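Local coordinates for protein SeqA (Vibrio cholerae, PDB 3SK7) that negatively regulates the initiation of DNA replication, probably by binding pairs of hemimethylated GATC sequences at the chromosomal origin so that newly replicated origins do not fire again, at residues 23-35 / 73-85. Sequence-based numbering, arbitrary orientation. Where two conformers were deposited one is given.
Sequences AIDRFMLILSTLH and KAIPNTPFWVITN
H35 lays one face of its imidazole over the CG2 methyl of T78, a CH-pi contact with the methyl 3.9 Å from the ring centroid. Its CG stands anti to the backbone N (chi1 176°), which carries the ring out over the turn. CD2 of H35 meets the edge of the F80 ring, 3.9 Å from CE2, with the two planes at 72°. A water in the imidazole plane lies 2.9 Å from H35 ND1; it donates to S32 O and N77 O and so bridges helix and turn. One turn of helix earlier, in the conformer given here, S32 OG donates to P76 O at 2.7 Å, with the donor 19° out of the carbonyl plane. The loop is braced from within: T78 OG1 accepts from F80 N, an ST turn, and donates to I75 O. Another turn toward the start of the helix, M28 bends at chi2 and sets CE against the aliphatic chain of K73. The same methyl meets V82 CG1 at 3.6 Å. L31 CB packs on I75 CG2, and F27 CE2 touches V82 CG1. I24 CD1 reaches T84 CG2 at 3.9 Å. M94 of helix 88-101 also touches V82. The contact packs helix 23-37 against a beta hairpin, strands 73-74 and 81-82 with a type II turn at I75-T78, in the SeqA C-terminal domain fold.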
# COMPACT_ATOMS: atom_id res chain seq x y z
N ALA A 23 10.33 -3.85 6.21
CA ALA A 23 9.64 -3.40 5.00
C ALA A 23 8.16 -3.73 4.98
O ALA A 23 7.35 -2.92 4.56
CB ALA A 23 10.29 -4.00 3.77
N ILE A 24 7.81 -4.91 5.47
CA ILE A 24 6.42 -5.34 5.41
C ILE A 24 5.50 -4.36 6.17
O ILE A 24 4.40 -4.04 5.73
CB ILE A 24 6.22 -6.76 5.92
CG1 ILE A 24 4.76 -7.16 5.85
CG2 ILE A 24 6.74 -6.92 7.34
CD1 ILE A 24 4.21 -7.19 4.50
N ASP A 25 5.98 -3.87 7.31
CA ASP A 25 5.16 -3.03 8.15
C ASP A 25 5.08 -1.62 7.59
O ASP A 25 4.05 -0.97 7.67
CB ASP A 25 5.69 -3.01 9.57
CG ASP A 25 5.63 -4.38 10.22
OD1 ASP A 25 4.56 -5.07 10.16
OD2 ASP A 25 6.65 -4.78 10.76
N ARG A 26 6.17 -1.16 6.96
CA ARG A 26 6.15 0.11 6.33
C ARG A 26 5.19 0.06 5.13
O ARG A 26 4.38 0.97 4.93
CB ARG A 26 7.53 0.48 5.86
CG ARG A 26 8.49 0.71 7.01
CD ARG A 26 9.73 1.48 6.59
NE ARG A 26 10.62 0.67 5.78
CZ ARG A 26 11.62 -0.06 6.28
NH1 ARG A 26 11.82 -0.11 7.58
NH2 ARG A 26 12.41 -0.77 5.49
N PHE A 27 5.30 -1.01 4.35
CA PHE A 27 4.41 -1.28 3.21
C PHE A 27 2.95 -1.23 3.67
O PHE A 27 2.11 -0.54 3.09
CB PHE A 27 4.77 -2.64 2.63
CG PHE A 27 3.88 -3.15 1.53
CD1 PHE A 27 3.86 -2.55 0.30
CD2 PHE A 27 3.13 -4.28 1.72
CE1 PHE A 27 3.10 -3.07 -0.74
CE2 PHE A 27 2.37 -4.80 0.69
CZ PHE A 27 2.36 -4.18 -0.53
N MET A 28 2.65 -1.98 4.72
CA MET A 28 1.29 -2.01 5.24
C MET A 28 0.77 -0.65 5.74
O MET A 28 -0.39 -0.29 5.47
CB MET A 28 1.16 -3.06 6.34
CG MET A 28 1.23 -4.50 5.84
SD MET A 28 -0.04 -4.84 4.62
CE MET A 28 -0.26 -6.58 4.75
N LEU A 29 1.62 0.08 6.47
CA LEU A 29 1.20 1.37 6.98
C LEU A 29 1.00 2.38 5.84
O LEU A 29 0.09 3.19 5.88
CB LEU A 29 2.19 1.89 8.02
CG LEU A 29 1.85 3.22 8.69
CD1 LEU A 29 0.44 3.20 9.26
CD2 LEU A 29 2.86 3.53 9.78
N ILE A 30 1.83 2.31 4.83
CA ILE A 30 1.63 3.14 3.64
C ILE A 30 0.27 2.86 2.99
O ILE A 30 -0.50 3.80 2.69
CB ILE A 30 2.76 2.91 2.63
CG1 ILE A 30 4.03 3.63 3.07
CG2 ILE A 30 2.37 3.41 1.23
CD1 ILE A 30 5.30 3.12 2.40
N LEU A 31 -0.04 1.58 2.79
CA LEU A 31 -1.34 1.22 2.22
C LEU A 31 -2.51 1.65 3.11
O LEU A 31 -3.50 2.21 2.63
CB LEU A 31 -1.41 -0.26 1.93
CG LEU A 31 -0.47 -0.78 0.84
CD1 LEU A 31 -0.40 -2.29 0.89
CD2 LEU A 31 -0.90 -0.32 -0.53
N SER A 32 -2.39 1.42 4.41
CA SER A 32 -3.45 1.83 5.33
C SER A 32 -3.67 3.33 5.24
O SER A 32 -4.81 3.81 5.31
CB SER A 32 -3.10 1.48 6.78
OG SER A 32 -3.07 0.08 7.01
N THR A 33 -2.57 4.06 5.13
CA THR A 33 -2.64 5.52 5.11
C THR A 33 -3.28 6.03 3.82
O THR A 33 -4.08 6.96 3.83
CB THR A 33 -1.26 6.13 5.30
OG1 THR A 33 -0.73 5.76 6.57
CG2 THR A 33 -1.34 7.66 5.24
N LEU A 34 -2.92 5.41 2.69
CA LEU A 34 -3.52 5.78 1.41
C LEU A 34 -5.01 5.60 1.46
O LEU A 34 -5.78 6.44 0.96
CB LEU A 34 -2.91 4.97 0.27
CG LEU A 34 -1.47 5.35 -0.09
CD1 LEU A 34 -0.87 4.28 -0.97
CD2 LEU A 34 -1.40 6.67 -0.80
N HIS A 35 -5.45 4.49 2.06
CA HIS A 35 -6.88 4.25 2.20
C HIS A 35 -7.56 5.28 3.10
O HIS A 35 -8.66 5.74 2.81
CB HIS A 35 -7.12 2.84 2.73
CG HIS A 35 -8.56 2.52 3.00
ND1 HIS A 35 -9.14 2.71 4.22
CD2 HIS A 35 -9.51 2.01 2.18
CE1 HIS A 35 -10.42 2.33 4.16
NE2 HIS A 35 -10.66 1.90 2.94
N LYS A 73 -2.34 -10.93 3.42
CA LYS A 73 -2.45 -10.30 4.72
C LYS A 73 -3.45 -9.15 4.69
O LYS A 73 -3.55 -8.42 3.70
CB LYS A 73 -1.07 -9.77 5.13
CG LYS A 73 -0.94 -9.32 6.57
CD LYS A 73 0.50 -8.89 6.86
CE LYS A 73 0.78 -8.80 8.34
NZ LYS A 73 2.22 -8.50 8.58
N ALA A 74 -4.17 -8.95 5.79
CA ALA A 74 -5.12 -7.86 5.89
C ALA A 74 -4.40 -6.55 6.03
O ALA A 74 -3.42 -6.44 6.79
CB ALA A 74 -6.04 -8.09 7.07
N ILE A 75 -4.87 -5.56 5.28
CA ILE A 75 -4.36 -4.20 5.42
C ILE A 75 -5.07 -3.52 6.58
O ILE A 75 -6.27 -3.31 6.55
CB ILE A 75 -4.55 -3.39 4.14
CG1 ILE A 75 -3.86 -4.09 2.98
CG2 ILE A 75 -3.97 -2.00 4.29
CD1 ILE A 75 -4.18 -3.49 1.61
N PRO A 76 -4.34 -3.21 7.64
CA PRO A 76 -4.98 -2.72 8.86
C PRO A 76 -5.88 -1.50 8.65
O PRO A 76 -5.55 -0.60 7.85
CB PRO A 76 -3.79 -2.35 9.76
CG PRO A 76 -2.70 -3.22 9.32
CD PRO A 76 -2.89 -3.36 7.81
N ASN A 77 -7.03 -1.50 9.33
CA ASN A 77 -7.98 -0.40 9.28
C ASN A 77 -8.58 -0.23 7.90
O ASN A 77 -9.04 0.83 7.53
CB ASN A 77 -7.31 0.89 9.76
CG ASN A 77 -6.83 0.79 11.19
OD1 ASN A 77 -5.70 1.13 11.51
ND2 ASN A 77 -7.70 0.30 12.06
N THR A 78 -8.59 -1.31 7.14
CA THR A 78 -9.25 -1.33 5.83
C THR A 78 -9.97 -2.66 5.67
O THR A 78 -9.71 -3.60 6.41
CB THR A 78 -8.28 -1.17 4.60
OG1 THR A 78 -7.74 -2.43 4.26
CG2 THR A 78 -7.16 -0.22 4.87
N PRO A 79 -10.83 -2.75 4.66
CA PRO A 79 -11.51 -4.01 4.33
C PRO A 79 -10.73 -4.86 3.33
O PRO A 79 -11.22 -5.89 2.87
CB PRO A 79 -12.81 -3.54 3.70
CG PRO A 79 -12.48 -2.25 3.08
CD PRO A 79 -11.46 -1.61 3.98
N PHE A 80 -9.53 -4.44 2.99
CA PHE A 80 -8.74 -5.06 1.93
C PHE A 80 -7.63 -5.97 2.42
O PHE A 80 -7.19 -5.88 3.58
CB PHE A 80 -8.20 -3.97 0.99
CG PHE A 80 -9.27 -3.15 0.34
CD1 PHE A 80 -10.12 -3.70 -0.61
CD2 PHE A 80 -9.50 -1.85 0.72
CE1 PHE A 80 -11.12 -2.95 -1.19
CE2 PHE A 80 -10.52 -1.11 0.13
CZ PHE A 80 -11.33 -1.68 -0.81
N TRP A 81 -7.17 -6.83 1.51
CA TRP A 81 -6.10 -7.79 1.69
C TRP A 81 -5.12 -7.61 0.55
O TRP A 81 -5.50 -7.17 -0.55
CB TRP A 81 -6.65 -9.22 1.63
CG TRP A 81 -7.50 -9.58 2.82
CD1 TRP A 81 -8.74 -9.10 3.13
CD2 TRP A 81 -7.14 -10.49 3.86
NE1 TRP A 81 -9.18 -9.65 4.32
CE2 TRP A 81 -8.21 -10.50 4.79
CE3 TRP A 81 -6.03 -11.28 4.11
CZ2 TRP A 81 -8.18 -11.28 5.94
CZ3 TRP A 81 -6.02 -12.06 5.24
CH2 TRP A 81 -7.08 -12.05 6.15
N VAL A 82 -3.85 -7.94 0.81
CA VAL A 82 -2.81 -7.84 -0.20
C VAL A 82 -1.89 -9.05 -0.15
O VAL A 82 -1.68 -9.62 0.91
CB VAL A 82 -2.02 -6.53 -0.03
CG1 VAL A 82 -1.25 -6.48 1.29
CG2 VAL A 82 -1.07 -6.29 -1.17
N ILE A 83 -1.37 -9.46 -1.30
CA ILE A 83 -0.40 -10.54 -1.34
C ILE A 83 0.97 -10.05 -0.83
O ILE A 83 1.38 -8.91 -1.09
CB ILE A 83 -0.30 -11.19 -2.72
CG1 ILE A 83 0.36 -10.27 -3.73
CG2 ILE A 83 -1.68 -11.63 -3.20
CD1 ILE A 83 0.62 -10.95 -5.06
N THR A 84 1.65 -10.90 -0.07
CA THR A 84 2.92 -10.53 0.53
C THR A 84 4.04 -11.49 0.22
O THR A 84 5.11 -11.36 0.80
CB THR A 84 2.83 -10.34 2.05
OG1 THR A 84 2.66 -11.60 2.70
CG2 THR A 84 1.71 -9.42 2.43
N ASN A 85 3.82 -12.41 -0.72
CA ASN A 85 4.88 -13.32 -1.16
C ASN A 85 5.80 -12.61 -2.14
O ASN A 85 5.93 -13.00 -3.30
CB ASN A 85 4.29 -14.56 -1.86
CG ASN A 85 3.63 -14.22 -3.21
OD1 ASN A 85 3.18 -13.09 -3.42
ND2 ASN A 85 3.59 -15.18 -4.11
O HOH W 1 -7.60 3.29 6.60